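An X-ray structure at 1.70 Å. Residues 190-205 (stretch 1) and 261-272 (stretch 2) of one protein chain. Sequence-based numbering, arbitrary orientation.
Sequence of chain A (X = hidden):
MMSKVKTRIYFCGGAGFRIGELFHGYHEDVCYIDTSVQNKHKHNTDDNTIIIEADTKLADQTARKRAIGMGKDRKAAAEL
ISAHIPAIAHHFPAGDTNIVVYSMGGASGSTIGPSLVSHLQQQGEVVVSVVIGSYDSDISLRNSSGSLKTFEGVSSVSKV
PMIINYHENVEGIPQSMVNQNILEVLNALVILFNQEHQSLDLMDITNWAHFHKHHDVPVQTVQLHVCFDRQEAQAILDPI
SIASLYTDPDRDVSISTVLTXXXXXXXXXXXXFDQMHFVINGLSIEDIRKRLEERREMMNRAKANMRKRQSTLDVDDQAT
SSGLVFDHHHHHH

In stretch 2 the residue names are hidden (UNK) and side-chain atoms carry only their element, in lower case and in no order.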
# COMPACT_ATOMS: atom_id res chain seq x y z
N VAL A 190 3.30 9.14 -10.88
CA VAL A 190 2.45 10.11 -11.58
C VAL A 190 3.05 10.47 -12.95
O VAL A 190 2.32 10.52 -13.95
CB VAL A 190 2.22 11.36 -10.72
CG1 VAL A 190 1.61 12.47 -11.56
CG2 VAL A 190 1.31 11.03 -9.54
N ILE A 191 4.36 10.71 -13.00
CA ILE A 191 5.04 10.94 -14.28
C ILE A 191 4.91 9.74 -15.23
O ILE A 191 4.55 9.90 -16.42
CB ILE A 191 6.55 11.27 -14.07
CG1 ILE A 191 6.72 12.61 -13.34
CG2 ILE A 191 7.31 11.30 -15.40
CD1 ILE A 191 8.14 12.89 -12.90
N LEU A 192 5.20 8.54 -14.72
CA LEU A 192 5.10 7.33 -15.54
C LEU A 192 3.74 7.20 -16.20
O LEU A 192 3.64 6.84 -17.38
CB LEU A 192 5.38 6.07 -14.71
CG LEU A 192 5.27 4.75 -15.49
CD1 LEU A 192 6.30 4.70 -16.63
CD2 LEU A 192 5.42 3.53 -14.57
N PHE A 193 2.70 7.55 -15.45
CA PHE A 193 1.32 7.33 -15.89
C PHE A 193 0.69 8.54 -16.59
O PHE A 193 -0.49 8.52 -16.93
CB PHE A 193 0.45 6.99 -14.67
CG PHE A 193 0.82 5.71 -13.97
CD1 PHE A 193 1.41 4.65 -14.65
CD2 PHE A 193 0.55 5.55 -12.60
CE1 PHE A 193 1.74 3.47 -13.99
CE2 PHE A 193 0.87 4.36 -11.94
CZ PHE A 193 1.46 3.32 -12.63
N ASN A 194 1.46 9.61 -16.82
CA ASN A 194 0.84 10.86 -17.26
C ASN A 194 0.43 10.91 -18.75
O ASN A 194 -0.17 11.89 -19.21
CB ASN A 194 1.67 12.09 -16.84
CG ASN A 194 2.93 12.29 -17.68
OD1 ASN A 194 3.10 11.70 -18.75
ND2 ASN A 194 3.82 13.16 -17.20
N GLN A 195 0.76 9.83 -19.47
CA GLN A 195 0.35 9.65 -20.86
C GLN A 195 0.97 10.65 -21.84
O GLN A 195 0.52 10.76 -23.00
CB GLN A 195 -1.19 9.62 -20.98
CG GLN A 195 -1.85 8.48 -20.21
CD GLN A 195 -3.36 8.51 -20.29
OE1 GLN A 195 -3.93 9.10 -21.21
NE2 GLN A 195 -4.02 7.87 -19.32
N GLU A 196 2.02 11.34 -21.40
CA GLU A 196 2.71 12.33 -22.26
C GLU A 196 3.95 11.81 -22.98
O GLU A 196 4.58 12.55 -23.74
CB GLU A 196 3.12 13.55 -21.44
CG GLU A 196 1.98 14.32 -20.79
CD GLU A 196 2.46 15.35 -19.79
OE1 GLU A 196 3.70 15.56 -19.68
OE2 GLU A 196 1.61 15.95 -19.10
N HIS A 197 4.32 10.56 -22.74
CA HIS A 197 5.62 10.08 -23.22
C HIS A 197 5.50 9.33 -24.53
O HIS A 197 4.62 8.49 -24.70
CB HIS A 197 6.28 9.20 -22.16
CG HIS A 197 6.25 9.80 -20.79
ND1 HIS A 197 6.86 11.00 -20.49
CD2 HIS A 197 5.66 9.38 -19.65
CE1 HIS A 197 6.66 11.29 -19.22
NE2 HIS A 197 5.94 10.32 -18.68
N GLN A 198 6.41 9.65 -25.46
CA GLN A 198 6.44 9.01 -26.77
C GLN A 198 6.64 7.52 -26.63
O GLN A 198 7.49 7.08 -25.85
CB GLN A 198 7.59 9.57 -27.62
CG GLN A 198 7.55 11.07 -27.79
CD GLN A 198 6.21 11.56 -28.29
OE1 GLN A 198 5.84 11.34 -29.44
NE2 GLN A 198 5.47 12.23 -27.41
N SER A 199 5.86 6.76 -27.40
CA SER A 199 5.98 5.31 -27.48
C SER A 199 5.49 4.57 -26.24
O SER A 199 5.64 3.36 -26.14
CB SER A 199 7.41 4.87 -27.81
OG SER A 199 7.80 5.33 -29.10
N LEU A 200 4.90 5.29 -25.30
CA LEU A 200 4.35 4.64 -24.11
C LEU A 200 2.83 4.85 -24.04
O LEU A 200 2.35 5.90 -23.60
CB LEU A 200 5.03 5.17 -22.85
CG LEU A 200 4.59 4.49 -21.55
CD1 LEU A 200 4.90 3.01 -21.61
CD2 LEU A 200 5.27 5.14 -20.32
N ASP A 201 2.08 3.84 -24.48
CA ASP A 201 0.63 3.95 -24.60
C ASP A 201 -0.06 3.44 -23.35
O ASP A 201 0.59 2.86 -22.49
CB ASP A 201 0.16 3.13 -25.80
CG ASP A 201 -1.02 3.76 -26.50
OD1 ASP A 201 -1.75 4.55 -25.85
OD2 ASP A 201 -1.22 3.46 -27.69
N LEU A 202 -1.37 3.62 -23.26
CA LEU A 202 -2.08 3.11 -22.09
C LEU A 202 -2.06 1.57 -22.01
O LEU A 202 -1.91 1.02 -20.93
CB LEU A 202 -3.51 3.66 -21.99
CG LEU A 202 -4.29 3.26 -20.73
CD1 LEU A 202 -3.53 3.62 -19.44
CD2 LEU A 202 -5.68 3.87 -20.73
N MET A 203 -2.19 0.87 -23.13
CA MET A 203 -2.15 -0.59 -23.05
C MET A 203 -0.73 -1.07 -22.74
O MET A 203 -0.55 -2.17 -22.23
CB MET A 203 -2.67 -1.26 -24.34
CG MET A 203 -3.04 -2.74 -24.16
SD MET A 203 -4.35 -3.03 -22.93
CE MET A 203 -5.78 -2.48 -23.87
N ASP A 204 0.29 -0.27 -23.07
CA ASP A 204 1.66 -0.64 -22.70
C ASP A 204 1.79 -0.69 -21.18
O ASP A 204 2.36 -1.63 -20.62
CB ASP A 204 2.68 0.35 -23.28
CG ASP A 204 2.76 0.27 -24.80
OD1 ASP A 204 2.71 -0.86 -25.34
OD2 ASP A 204 2.85 1.34 -25.45
N ILE A 205 1.27 0.35 -20.52
CA ILE A 205 1.25 0.39 -19.05
C ILE A 205 0.35 -0.72 -18.51
O ILE A 205 0.72 -1.43 -17.57
CB ILE A 205 0.82 1.78 -18.53
CG1 ILE A 205 1.93 2.82 -18.76
CG2 ILE A 205 0.46 1.73 -17.02
CD1 ILE A 205 3.21 2.55 -17.95
N UNK A 261 8.79 -6.03 -21.10
CA UNK A 261 9.48 -4.74 -21.02
C UNK A 261 8.72 -3.72 -21.86
O UNK A 261 8.31 -3.99 -23.00
c UNK A 261 11.73 -3.53 -21.46
c UNK A 261 13.22 -3.73 -21.73
c UNK A 261 14.36 -1.66 -22.47
n UNK A 261 14.08 -1.91 -23.74
n UNK A 261 13.98 -2.50 -21.51
n UNK A 261 15.04 -0.56 -22.14
c UNK A 261 10.94 -4.86 -21.50
N UNK A 262 8.52 -2.54 -21.30
CA UNK A 262 7.95 -1.45 -22.08
C UNK A 262 8.74 -0.18 -21.80
O UNK A 262 9.25 0.01 -20.69
o UNK A 262 5.84 -0.43 -22.78
c UNK A 262 6.43 -1.30 -21.80
c UNK A 262 6.19 -0.74 -20.41
N UNK A 263 8.88 0.68 -22.80
CA UNK A 263 9.66 1.90 -22.64
C UNK A 263 8.92 3.14 -23.12
O UNK A 263 8.07 3.05 -24.02
c UNK A 263 11.75 0.55 -23.02
o UNK A 263 10.84 1.91 -24.78
c UNK A 263 11.03 1.83 -23.36
N UNK A 264 9.23 4.29 -22.53
CA UNK A 264 8.68 5.55 -22.99
C UNK A 264 9.78 6.59 -23.10
O UNK A 264 10.78 6.51 -22.39
N UNK A 265 9.59 7.57 -23.99
CA UNK A 265 10.59 8.62 -24.17
C UNK A 265 10.06 9.94 -23.63
O UNK A 265 9.15 10.54 -24.20
c UNK A 265 11.57 5.67 -27.83
c UNK A 265 12.47 6.70 -25.44
c UNK A 265 11.53 7.42 -26.17
c UNK A 265 12.52 4.99 -27.08
c UNK A 265 10.99 8.73 -25.64
c UNK A 265 12.96 5.50 -25.88
c UNK A 265 11.08 6.88 -27.37
o UNK A 265 13.02 3.79 -27.52
N UNK A 266 10.62 10.36 -22.49
CA UNK A 266 10.19 11.56 -21.80
C UNK A 266 10.85 12.79 -22.42
O UNK A 266 12.01 12.75 -22.83
c UNK A 266 10.53 11.48 -20.32
N UNK A 267 10.09 13.89 -22.47
CA UNK A 267 10.56 15.15 -23.03
C UNK A 267 11.82 15.65 -22.31
O UNK A 267 11.74 16.08 -21.16
o UNK A 267 9.07 18.51 -23.23
c UNK A 267 9.81 17.54 -23.49
o UNK A 267 10.82 17.64 -24.20
c UNK A 267 9.43 16.18 -22.92
N UNK A 268 12.98 15.62 -22.99
CA UNK A 268 14.23 16.00 -22.32
C UNK A 268 14.29 17.49 -22.02
O UNK A 268 15.10 17.94 -21.21
c UNK A 268 14.60 15.76 -24.67
c UNK A 268 15.30 15.63 -23.36
c UNK A 268 13.19 15.29 -24.41
N UNK A 269 13.42 18.25 -22.67
CA UNK A 269 13.32 19.68 -22.44
C UNK A 269 12.59 19.94 -21.12
O UNK A 269 12.89 20.90 -20.41
c UNK A 269 12.57 21.80 -23.69
o UNK A 269 10.70 22.55 -24.96
o UNK A 269 12.62 22.35 -26.02
c UNK A 269 11.92 22.28 -24.98
c UNK A 269 12.53 20.30 -23.59
N UNK A 270 11.62 19.09 -20.81
CA UNK A 270 10.87 19.22 -19.57
C UNK A 270 11.55 18.51 -18.40
O UNK A 270 11.55 19.02 -17.28
n UNK A 270 4.89 17.89 -17.74
c UNK A 270 6.29 18.37 -17.49
c UNK A 270 7.15 18.33 -18.75
c UNK A 270 8.57 18.80 -18.47
c UNK A 270 9.44 18.70 -19.73
N UNK A 271 12.13 17.35 -18.67
CA UNK A 271 12.57 16.48 -17.58
C UNK A 271 14.08 16.43 -17.35
O UNK A 271 14.86 16.22 -18.28
c UNK A 271 9.93 15.05 -16.33
c UNK A 271 8.30 14.73 -18.54
c UNK A 271 9.68 14.81 -18.70
c UNK A 271 12.01 15.06 -17.77
c UNK A 271 7.76 14.81 -17.28
o UNK A 271 6.40 14.72 -17.12
c UNK A 271 8.57 14.97 -16.17
c UNK A 271 10.51 14.97 -17.60
N UNK A 272 14.49 16.62 -16.10
CA UNK A 272 15.90 16.64 -15.73
C UNK A 272 16.30 15.31 -15.08
O UNK A 272 16.98 15.27 -14.05
o UNK A 272 18.52 17.84 -15.19
c UNK A 272 17.63 17.90 -14.32
c UNK A 272 16.17 17.80 -14.75
o UNK A 272 17.87 18.01 -13.10
O HOH W 1 7.26 13.36 -22.02
O HOH W 2 7.74 12.99 -24.89
O HOH W 3 6.33 1.09 -25.11
O HOH W 4 4.51 -2.60 -24.30

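Position 261 carries three carbons, a nitrogen, then a carbon bearing two more nitrogens. That guanidinium makes it Arg 261. It lies out of reach of stretch 1.

Position 262 has one carbon carrying an oxygen and a carbon. The oxygen lies 3.3 Å from Asp 204 CB. The beta-branched hydroxyl identifies Thr 262.

Position 263 has the same branched set, one oxygen and two carbons, but its CB points away from stretch 1. It is Thr 263. Its backbone O sits 3.2 Å from Ser 199 O; both are acceptors, so no bond joins them.

Position 264 has no side-chain atoms and is Gly 264. An ideal CB here would lie 2.8 Å from Leu 200 CB, a clash. The bare CA instead approaches Gln 198 O at 3.5 Å in a CA-H...O contact.

Position 265 has one carbon, then a six-carbon ring bearing an oxygen. The ring lies 4.0 Å from Ser 199 OG at its closest carbon. This is Tyr 265; the carbon is CE2. Its backbone pairs with Gln 198: Tyr 265 N donates to Gln 198 O at 2.8 Å, and Gln 198 N donates to Tyr 265 O at 3.1 Å.

Position 266 has a single carbon, 3.7 Å from His 197 ND1. It is Ala 266.

Position 267 has two carbons, the second carrying two oxygens: Asp 267.

Position 268 has three carbons closing a ring onto the backbone N, which marks Pro 268.

Position 269 has three carbons, the third with two oxygens. It is Glu 269, out of reach of stretch 1.

Position 270 has four carbons in a row ending in nitrogen, near the Glu 196 carboxylate. It is Lys 270. Its extended chain brings NZ to 3.3 Å from Glu 196 OE1, a salt bridge with a weak hydrogen bond.

Position 271 has one carbon and a six-carbon ring with an oxygen, close to Ile 191, Asn 194 and His 197. It is Tyr 271. Its CE1 packs 3.9 Å from Ile 191 CD1, and Asn 194 ND2 donates a weak bond to OH at 3.0 Å.

Position 272 has two carbons, the second with two oxygens. It is Asp 272, out of reach of stretch 1.

The single antiparallel bridge at Gln 198 and Tyr 265 holds the backbones together. Gly 264 leaves room for Leu 200. His 197 NE2 donates to Ile 191 O at 2.7 Å, anchoring the imidazole within its own stretch while it lies against Ala 266 and Tyr 271.

Stretch 2 261-272: RTTGYADPEKYD
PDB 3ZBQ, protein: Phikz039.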